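Local coordinates for hypothetical protein (Pseudomonas syringae pv. tomato, PDB 2PAG) that is of unknown function but binds calcium and belongs to the SMI1/KNR4 (SUKH) family, at residues F45-S56 with V124-S135. Residues are numbered along the deposited sequence; the frame is centred on the assembly and turned at random.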
ATOM      1  N   PHE A  45      -4.918  -6.704   2.100  1.00 12.19           N
ATOM      2  CA  PHE A  45      -4.304  -6.355   0.828  1.00 11.18           C
ATOM      3  C   PHE A  45      -2.832  -6.799   0.851  1.00 10.69           C
ATOM      4  O   PHE A  45      -2.348  -7.478  -0.058  1.00  9.92           O
ATOM      5  CB  PHE A  45      -4.411  -4.838   0.642  1.00 10.77           C
ATOM      6  CG  PHE A  45      -3.604  -4.292  -0.499  1.00 12.84           C
ATOM      7  CD1 PHE A  45      -4.174  -4.139  -1.761  1.00 11.85           C
ATOM      8  CD2 PHE A  45      -2.290  -3.881  -0.299  1.00 12.67           C
ATOM      9  CE1 PHE A  45      -3.448  -3.576  -2.808  1.00 14.28           C
ATOM     10  CE2 PHE A  45      -1.548  -3.312  -1.345  1.00 11.89           C
ATOM     11  CZ  PHE A  45      -2.133  -3.161  -2.600  1.00 12.37           C
ATOM     12  N   LEU A  46      -2.117  -6.427   1.903  1.00 10.25           N
ATOM     13  CA  LEU A  46      -0.713  -6.807   2.001  1.00 11.60           C
ATOM     14  C   LEU A  46      -0.505  -8.325   2.007  1.00 12.62           C
ATOM     15  O   LEU A  46       0.452  -8.834   1.415  1.00 12.86           O
ATOM     16  CB  LEU A  46      -0.099  -6.196   3.259  1.00 13.45           C
ATOM     17  CG  LEU A  46      -0.012  -4.666   3.263  1.00 12.16           C
ATOM     18  CD1 LEU A  46       0.482  -4.189   4.618  1.00 16.17           C
ATOM     19  CD2 LEU A  46       0.926  -4.195   2.154  1.00 15.07           C
ATOM     20  N   LEU A  47      -1.407  -9.049   2.657  1.00 11.53           N
ATOM     21  CA  LEU A  47      -1.285 -10.503   2.747  1.00 11.94           C
ATOM     22  C   LEU A  47      -1.730 -11.262   1.506  1.00 12.91           C
ATOM     23  O   LEU A  47      -1.441 -12.455   1.378  1.00 14.52           O
ATOM     24  CB  LEU A  47      -2.077 -11.014   3.955  1.00 13.18           C
ATOM     25  CG  LEU A  47      -1.564 -10.604   5.335  1.00 14.29           C
ATOM     26  CD1 LEU A  47      -2.646 -10.821   6.385  1.00 15.14           C
ATOM     27  CD2 LEU A  47      -0.306 -11.403   5.669  1.00 16.44           C
ATOM     28  N   THR A  48      -2.412 -10.583   0.588  1.00 12.48           N
ATOM     29  CA  THR A  48      -2.924 -11.245  -0.606  1.00 13.23           C
ATOM     30  C   THR A  48      -2.410 -10.784  -1.965  1.00 15.12           C
ATOM     31  O   THR A  48      -2.380 -11.574  -2.910  1.00 15.00           O
ATOM     32  CB  THR A  48      -4.459 -11.157  -0.648  1.00 16.47           C
ATOM     33  OG1 THR A  48      -4.865  -9.785  -0.752  1.00 16.61           O
ATOM     34  CG2 THR A  48      -5.040 -11.736   0.609  1.00 15.02           C
ATOM     35  N   VAL A  49      -2.013  -9.520  -2.084  1.00 12.48           N
ATOM     36  CA  VAL A  49      -1.551  -9.029  -3.379  1.00 12.34           C
ATOM     37  C   VAL A  49      -0.295  -8.154  -3.396  1.00 12.06           C
ATOM     38  O   VAL A  49       0.053  -7.616  -4.445  1.00 12.97           O
ATOM     39  CB  VAL A  49      -2.687  -8.261  -4.108  1.00 12.39           C
ATOM     40  CG1 VAL A  49      -3.878  -9.181  -4.324  1.00 12.35           C
ATOM     41  CG2 VAL A  49      -3.123  -7.049  -3.303  1.00 13.12           C
ATOM     42  N   SER A  50       0.401  -8.022  -2.265  1.00 11.84           N
ATOM     43  CA  SER A  50       1.587  -7.166  -2.252  1.00 11.70           C
ATOM     44  C   SER A  50       2.793  -7.733  -3.003  1.00 12.82           C
ATOM     45  O   SER A  50       3.865  -7.117  -3.015  1.00 14.79           O
ATOM     46  CB  SER A  50       1.979  -6.758  -0.817  1.00 12.03           C
ATOM     47  OG  SER A  50       2.450  -7.834  -0.024  1.00 12.12           O
ATOM     48  N   ASP A  51       2.626  -8.898  -3.627  1.00 14.56           N
ATOM     49  CA  ASP A  51       3.708  -9.479  -4.422  1.00 16.04           C
ATOM     50  C   ASP A  51       3.423  -9.210  -5.899  1.00 16.59           C
ATOM     51  O   ASP A  51       4.160  -9.654  -6.785  1.00 18.00           O
ATOM     52  CB  ASP A  51       3.822 -10.988  -4.169  1.00 18.66           C
ATOM     53  CG  ASP A  51       2.578 -11.751  -4.584  1.00 18.90           C
ATOM     54  OD1 ASP A  51       1.469 -11.192  -4.477  1.00 18.78           O
ATOM     55  OD2 ASP A  51       2.708 -12.929  -5.001  1.00 22.61           O
ATOM     56  N   VAL A  52       2.358  -8.461  -6.158  1.00 13.18           N
ATOM     57  CA  VAL A  52       1.953  -8.138  -7.519  1.00 13.68           C
ATOM     58  C   VAL A  52       2.627  -6.905  -8.126  1.00 13.76           C
ATOM     59  O   VAL A  52       2.832  -5.873  -7.460  1.00 14.27           O
ATOM     60  CB  VAL A  52       0.409  -7.960  -7.603  1.00 13.81           C
ATOM     61  CG1 VAL A  52       0.004  -7.466  -8.982  1.00 13.24           C
ATOM     62  CG2 VAL A  52      -0.277  -9.286  -7.297  1.00 14.64           C
ATOM     63  N   VAL A  53       2.989  -7.043  -9.398  1.00 13.59           N
ATOM     64  CA  VAL A  53       3.610  -5.978 -10.172  1.00 14.31           C
ATOM     65  C   VAL A  53       2.631  -5.673 -11.303  1.00 14.49           C
ATOM     66  O   VAL A  53       2.273  -6.572 -12.071  1.00 14.80           O
ATOM     67  CB  VAL A  53       4.958  -6.444 -10.761  1.00 14.26           C
ATOM     68  CG1 VAL A  53       5.584  -5.329 -11.577  1.00 14.53           C
ATOM     69  CG2 VAL A  53       5.889  -6.883  -9.636  1.00 16.55           C
ATOM     70  N   TYR A  54       2.176  -4.424 -11.389  1.00 14.02           N
ATOM     71  CA  TYR A  54       1.232  -4.037 -12.434  1.00 14.35           C
ATOM     72  C   TYR A  54       1.117  -2.534 -12.677  1.00 15.49           C
ATOM     73  O   TYR A  54       1.162  -1.731 -11.741  1.00 15.81           O
ATOM     74  CB  TYR A  54      -0.176  -4.547 -12.119  1.00 16.78           C
ATOM     75  CG  TYR A  54      -1.179  -4.131 -13.173  1.00 19.08           C
ATOM     76  CD1 TYR A  54      -1.319  -4.863 -14.350  1.00 19.99           C
ATOM     77  CD2 TYR A  54      -1.923  -2.960 -13.032  1.00 19.20           C
ATOM     78  CE1 TYR A  54      -2.170  -4.437 -15.364  1.00 22.26           C
ATOM     79  CE2 TYR A  54      -2.775  -2.523 -14.042  1.00 22.35           C
ATOM     80  CZ  TYR A  54      -2.892  -3.267 -15.205  1.00 23.07           C
ATOM     81  OH  TYR A  54      -3.724  -2.840 -16.214  1.00 23.84           O
ATOM     82  N   GLY A  55       0.948  -2.176 -13.944  1.00 17.67           N
ATOM     83  CA  GLY A  55       0.762  -0.786 -14.319  1.00 16.63           C
ATOM     84  C   GLY A  55       1.877   0.192 -14.024  1.00 17.36           C
ATOM     85  O   GLY A  55       3.058  -0.158 -14.061  1.00 18.51           O
ATOM     86  N   SER A  56       1.483   1.429 -13.725  1.00 19.23           N
ATOM     87  CA  SER A  56       2.428   2.508 -13.449  1.00 19.44           C
ATOM     88  C   SER A  56       2.542   2.884 -11.975  1.00 19.89           C
ATOM     89  O   SER A  56       3.104   3.929 -11.646  1.00 19.73           O
ATOM     90  CB  SER A  56       2.039   3.758 -14.244  1.00 20.18           C
ATOM     91  OG  SER A  56       0.764   4.241 -13.845  1.00 21.84           O
ATOM     92  N   VAL A 124      -9.264   0.010   0.578  1.00 12.31           N
ATOM     93  CA  VAL A 124      -8.052  -0.269  -0.172  1.00 12.23           C
ATOM     94  C   VAL A 124      -8.394  -1.077  -1.420  1.00 13.05           C
ATOM     95  O   VAL A 124      -7.710  -0.982  -2.440  1.00 11.92           O
ATOM     96  CB  VAL A 124      -7.043  -1.052   0.691  1.00 13.92           C
ATOM     97  CG1 VAL A 124      -5.969  -1.658  -0.177  1.00 17.52           C
ATOM     98  CG2 VAL A 124      -6.435  -0.126   1.736  1.00 11.30           C
ATOM     99  N   TRP A 125      -9.458  -1.874  -1.343  1.00 12.87           N
ATOM    100  CA  TRP A 125      -9.854  -2.662  -2.500  1.00 12.61           C
ATOM    101  C   TRP A 125     -10.493  -1.778  -3.580  1.00 12.18           C
ATOM    102  O   TRP A 125     -10.353  -2.056  -4.774  1.00 12.73           O
ATOM    103  CB  TRP A 125     -10.780  -3.801  -2.068  1.00 12.86           C
ATOM    104  CG  TRP A 125     -10.027  -4.862  -1.298  1.00 11.70           C
ATOM    105  CD1 TRP A 125     -10.275  -5.290  -0.025  1.00 13.52           C
ATOM    106  CD2 TRP A 125      -8.884  -5.604  -1.753  1.00 12.80           C
ATOM    107  NE1 TRP A 125      -9.359  -6.249   0.344  1.00 12.74           N
ATOM    108  CE2 TRP A 125      -8.493  -6.459  -0.699  1.00 13.38           C
ATOM    109  CE3 TRP A 125      -8.154  -5.628  -2.947  1.00 12.50           C
ATOM    110  CZ2 TRP A 125      -7.401  -7.332  -0.806  1.00 12.94           C
ATOM    111  CZ3 TRP A 125      -7.066  -6.494  -3.054  1.00 13.60           C
ATOM    112  CH2 TRP A 125      -6.704  -7.334  -1.986  1.00 13.72           C
ATOM    113  N   HIS A 126     -11.182  -0.712  -3.174  1.00 13.12           N
ATOM    114  CA  HIS A 126     -11.761   0.212  -4.152  1.00 13.82           C
ATOM    115  C   HIS A 126     -10.597   0.890  -4.858  1.00 15.01           C
ATOM    116  O   HIS A 126     -10.615   1.102  -6.073  1.00 15.23           O
ATOM    117  CB  HIS A 126     -12.607   1.292  -3.475  1.00 15.91           C
ATOM    118  CG  HIS A 126     -13.952   0.821  -3.032  1.00 17.67           C
ATOM    119  ND1 HIS A 126     -14.141   0.070  -1.891  1.00 16.38           N
ATOM    120  CD2 HIS A 126     -15.179   0.991  -3.580  1.00 17.81           C
ATOM    121  CE1 HIS A 126     -15.427  -0.200  -1.754  1.00 17.73           C
ATOM    122  NE2 HIS A 126     -16.079   0.349  -2.766  1.00 17.87           N
ATOM    123  N   TRP A 127      -9.582   1.238  -4.078  1.00 14.34           N
ATOM    124  CA  TRP A 127      -8.399   1.881  -4.626  1.00 13.30           C
ATOM    125  C   TRP A 127      -7.670   0.934  -5.584  1.00 13.69           C
ATOM    126  O   TRP A 127      -7.227   1.343  -6.656  1.00 13.54           O
ATOM    127  CB  TRP A 127      -7.452   2.290  -3.497  1.00 11.77           C
ATOM    128  CG  TRP A 127      -6.193   2.915  -4.000  1.00 12.35           C
ATOM    129  CD1 TRP A 127      -6.014   4.216  -4.383  1.00 11.37           C
ATOM    130  CD2 TRP A 127      -4.960   2.242  -4.280  1.00 13.02           C
ATOM    131  NE1 TRP A 127      -4.746   4.391  -4.892  1.00 13.00           N
ATOM    132  CE2 TRP A 127      -4.079   3.195  -4.838  1.00 12.58           C
ATOM    133  CE3 TRP A 127      -4.515   0.923  -4.117  1.00 14.26           C
ATOM    134  CZ2 TRP A 127      -2.777   2.868  -5.235  1.00 14.82           C
ATOM    135  CZ3 TRP A 127      -3.225   0.599  -4.513  1.00 15.44           C
ATOM    136  CH2 TRP A 127      -2.370   1.570  -5.066  1.00 15.17           C
ATOM    137  N   ALA A 128      -7.546  -0.332  -5.196  1.00 12.51           N
ATOM    138  CA  ALA A 128      -6.862  -1.307  -6.034  1.00 13.45           C
ATOM    139  C   ALA A 128      -7.590  -1.503  -7.361  1.00 15.86           C
ATOM    140  O   ALA A 128      -6.964  -1.597  -8.420  1.00 15.18           O
ATOM    141  CB  ALA A 128      -6.751  -2.633  -5.300  1.00 14.56           C
ATOM    142  N   ARG A 129      -8.915  -1.554  -7.291  1.00 16.32           N
ATOM    143  CA  ARG A 129      -9.744  -1.765  -8.468  1.00 19.23           C
ATOM    144  C   ARG A 129      -9.880  -0.535  -9.347  1.00 20.33           C
ATOM    145  O   ARG A 129      -9.745  -0.619 -10.568  1.00 20.81           O
ATOM    146  CB  ARG A 129     -11.143  -2.214  -8.043  1.00 21.03           C
ATOM    147  CG  ARG A 129     -12.078  -2.521  -9.203  1.00 22.14           C
ATOM    148  CD  ARG A 129     -13.498  -2.704  -8.716  1.00 23.86           C
ATOM    149  NE  ARG A 129     -14.067  -1.447  -8.247  1.00 24.41           N
ATOM    150  CZ  ARG A 129     -15.128  -1.362  -7.452  1.00 26.33           C
ATOM    151  NH1 ARG A 129     -15.734  -2.467  -7.038  1.00 26.97           N
ATOM    152  NH2 ARG A 129     -15.581  -0.176  -7.070  1.00 25.96           N
ATOM    153  N   ASP A 130     -10.130   0.610  -8.722  1.00 18.96           N
ATOM    154  CA  ASP A 130     -10.352   1.839  -9.465  1.00 19.94           C
ATOM    155  C   ASP A 130      -9.135   2.708  -9.765  1.00 18.91           C
ATOM    156  O   ASP A 130      -9.207   3.606 -10.604  1.00 20.31           O
ATOM    157  CB  ASP A 130     -11.441   2.654  -8.762  1.00 22.15           C
ATOM    158  CG  ASP A 130     -12.717   1.843  -8.541  1.00 25.38           C
ATOM    159  OD1 ASP A 130     -13.007   0.950  -9.371  1.00 27.38           O
ATOM    160  OD2 ASP A 130     -13.436   2.097  -7.549  1.00 30.31           O
ATOM    161  N   VAL A 131      -8.018   2.446  -9.095  1.00 16.86           N
ATOM    162  CA  VAL A 131      -6.811   3.226  -9.343  1.00 16.16           C
ATOM    163  C   VAL A 131      -5.647   2.374  -9.841  1.00 15.99           C
ATOM    164  O   VAL A 131      -5.126   2.599 -10.932  1.00 17.46           O
ATOM    165  CB  VAL A 131      -6.363   3.995  -8.079  1.00 15.73           C
ATOM    166  CG1 VAL A 131      -5.069   4.756  -8.365  1.00 14.57           C
ATOM    167  CG2 VAL A 131      -7.460   4.962  -7.644  1.00 15.59           C
ATOM    168  N   TRP A 132      -5.239   1.389  -9.052  1.00 14.16           N
ATOM    169  CA  TRP A 132      -4.115   0.547  -9.450  1.00 14.00           C
ATOM    170  C   TRP A 132      -4.384  -0.224 -10.749  1.00 14.29           C
ATOM    171  O   TRP A 132      -3.600  -0.140 -11.695  1.00 15.53           O
ATOM    172  CB  TRP A 132      -3.757  -0.418  -8.308  1.00 13.82           C
ATOM    173  CG  TRP A 132      -2.440  -1.135  -8.497  1.00 12.73           C
ATOM    174  CD1 TRP A 132      -1.475  -0.860  -9.429  1.00 12.93           C
ATOM    175  CD2 TRP A 132      -1.938  -2.227  -7.715  1.00 11.70           C
ATOM    176  NE1 TRP A 132      -0.408  -1.714  -9.274  1.00 13.51           N
ATOM    177  CE2 TRP A 132      -0.665  -2.564  -8.230  1.00 11.50           C
ATOM    178  CE3 TRP A 132      -2.443  -2.953  -6.627  1.00 12.53           C
ATOM    179  CZ2 TRP A 132       0.112  -3.598  -7.692  1.00 11.45           C
ATOM    180  CZ3 TRP A 132      -1.673  -3.978  -6.094  1.00 13.52           C
ATOM    181  CH2 TRP A 132      -0.410  -4.291  -6.626  1.00 11.38           C
ATOM    182  N   LEU A 133      -5.505  -0.938 -10.803  1.00 15.54           N
ATOM    183  CA  LEU A 133      -5.856  -1.723 -11.987  1.00 16.85           C
ATOM    184  C   LEU A 133      -6.231  -0.859 -13.188  1.00 19.73           C
ATOM    185  O   LEU A 133      -6.390  -1.367 -14.300  1.00 19.84           O
ATOM    186  CB  LEU A 133      -7.001  -2.681 -11.662  1.00 16.93           C
ATOM    187  CG  LEU A 133      -6.569  -3.950 -10.923  1.00 16.93           C
ATOM    188  CD1 LEU A 133      -7.790  -4.689 -10.382  1.00 17.76           C
ATOM    189  CD2 LEU A 133      -5.780  -4.836 -11.874  1.00 18.33           C
ATOM    190  N   GLU A 134      -6.376   0.442 -12.961  1.00 20.68           N
ATOM    191  CA  GLU A 134      -6.711   1.366 -14.041  1.00 22.85           C
ATOM    192  C   GLU A 134      -5.482   2.142 -14.507  1.00 23.84           C
ATOM    193  O   GLU A 134      -5.584   3.024 -15.358  1.00 24.94           O
ATOM    194  CB  GLU A 134      -7.792   2.349 -13.593  1.00 23.80           C
ATOM    195  CG  GLU A 134      -9.181   1.749 -13.481  1.00 26.25           C
ATOM    196  CD  GLU A 134      -9.657   1.136 -14.790  1.00 29.29           C
ATOM    197  OE1 GLU A 134      -9.508   1.787 -15.845  1.00 29.83           O
ATOM    198  OE2 GLU A 134     -10.186   0.008 -14.762  1.00 30.89           O
ATOM    199  N   SER A 135      -4.320   1.813 -13.949  1.00 24.53           N
ATOM    200  CA  SER A 135      -3.083   2.490 -14.323  1.00 25.76           C
ATOM    201  C   SER A 135      -2.430   1.825 -15.536  1.00 28.11           C
ATOM    202  O   SER A 135      -1.515   2.444 -16.118  1.00 31.34           O
ATOM    203  CB  SER A 135      -2.099   2.522 -13.142  1.00 25.51           C
ATOM    204  OG  SER A 135      -1.578   1.236 -12.845  1.00 22.77           O
ATOM    205  OXT SER A 135      -2.836   0.691 -15.884  1.00 27.82           O
TER
HETATM  206  O   HOH W   1      -4.972  -0.517 -16.446  1.00 31.05           O
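F45 reaches out of helix 40-49 as a knob into a hole on helix 124-132 formed by V124, W125, A128 and W132. Its CG stands anti to the backbone N (chi1 169°), which carries the flat ring across the gap: F45 CD1 packs on V124 CG1 at 3.4 Å, the F45 and W132 rings meet rim to rim, F45 CZ 3.6 Å from W132 CZ3, and the small methyl of A128 lies at the ring's edge. The axes of segments 45-49 and 124-132 come no closer than 12.1 Å, at 45°, and the long flat ring of F45 suits that wide spacing. The W125 ring presents a face to F45 and its edge to T48, with T48 OG1 3.3 Å from W125 CH2; the polar ends of both turn to E44, T48 OG1 bonding its backbone oxygen and W125 NE1 its carboxylate. V49 and V52, branched and compact, fill in beside the tryptophans.

W132 joins this buried core to the exposed end, where a water is bound. The rim of its six-membered ring touches F45 and V52, W132 CH2 lying 3.9 Å from V52 CB, while its single N-H gives a bent bond to Y54 O (W132 NE1 to Y54 O 2.9 Å, 145°), approaching from above the carbonyl plane, with a weak second bond to L57 O just beyond the segment. The Y54 ring turns its edge toward the indole face in an offset edge-to-face pair, and L133 CD2 covers one of the tyrosine's own faces. Beyond lies the solvent side, more sparsely packed: a water takes the proton of Y54 OH and donates to L133 O and the C-terminal carboxylate, and S56 N bonds S135 OG at 3.2 Å. F45, Y54, W125 and W132 form an aromatic cluster between helix 40-49 with its following loop and the C-terminal helix 124-132 in this SMI1/KNR4-family (SUKH) protein.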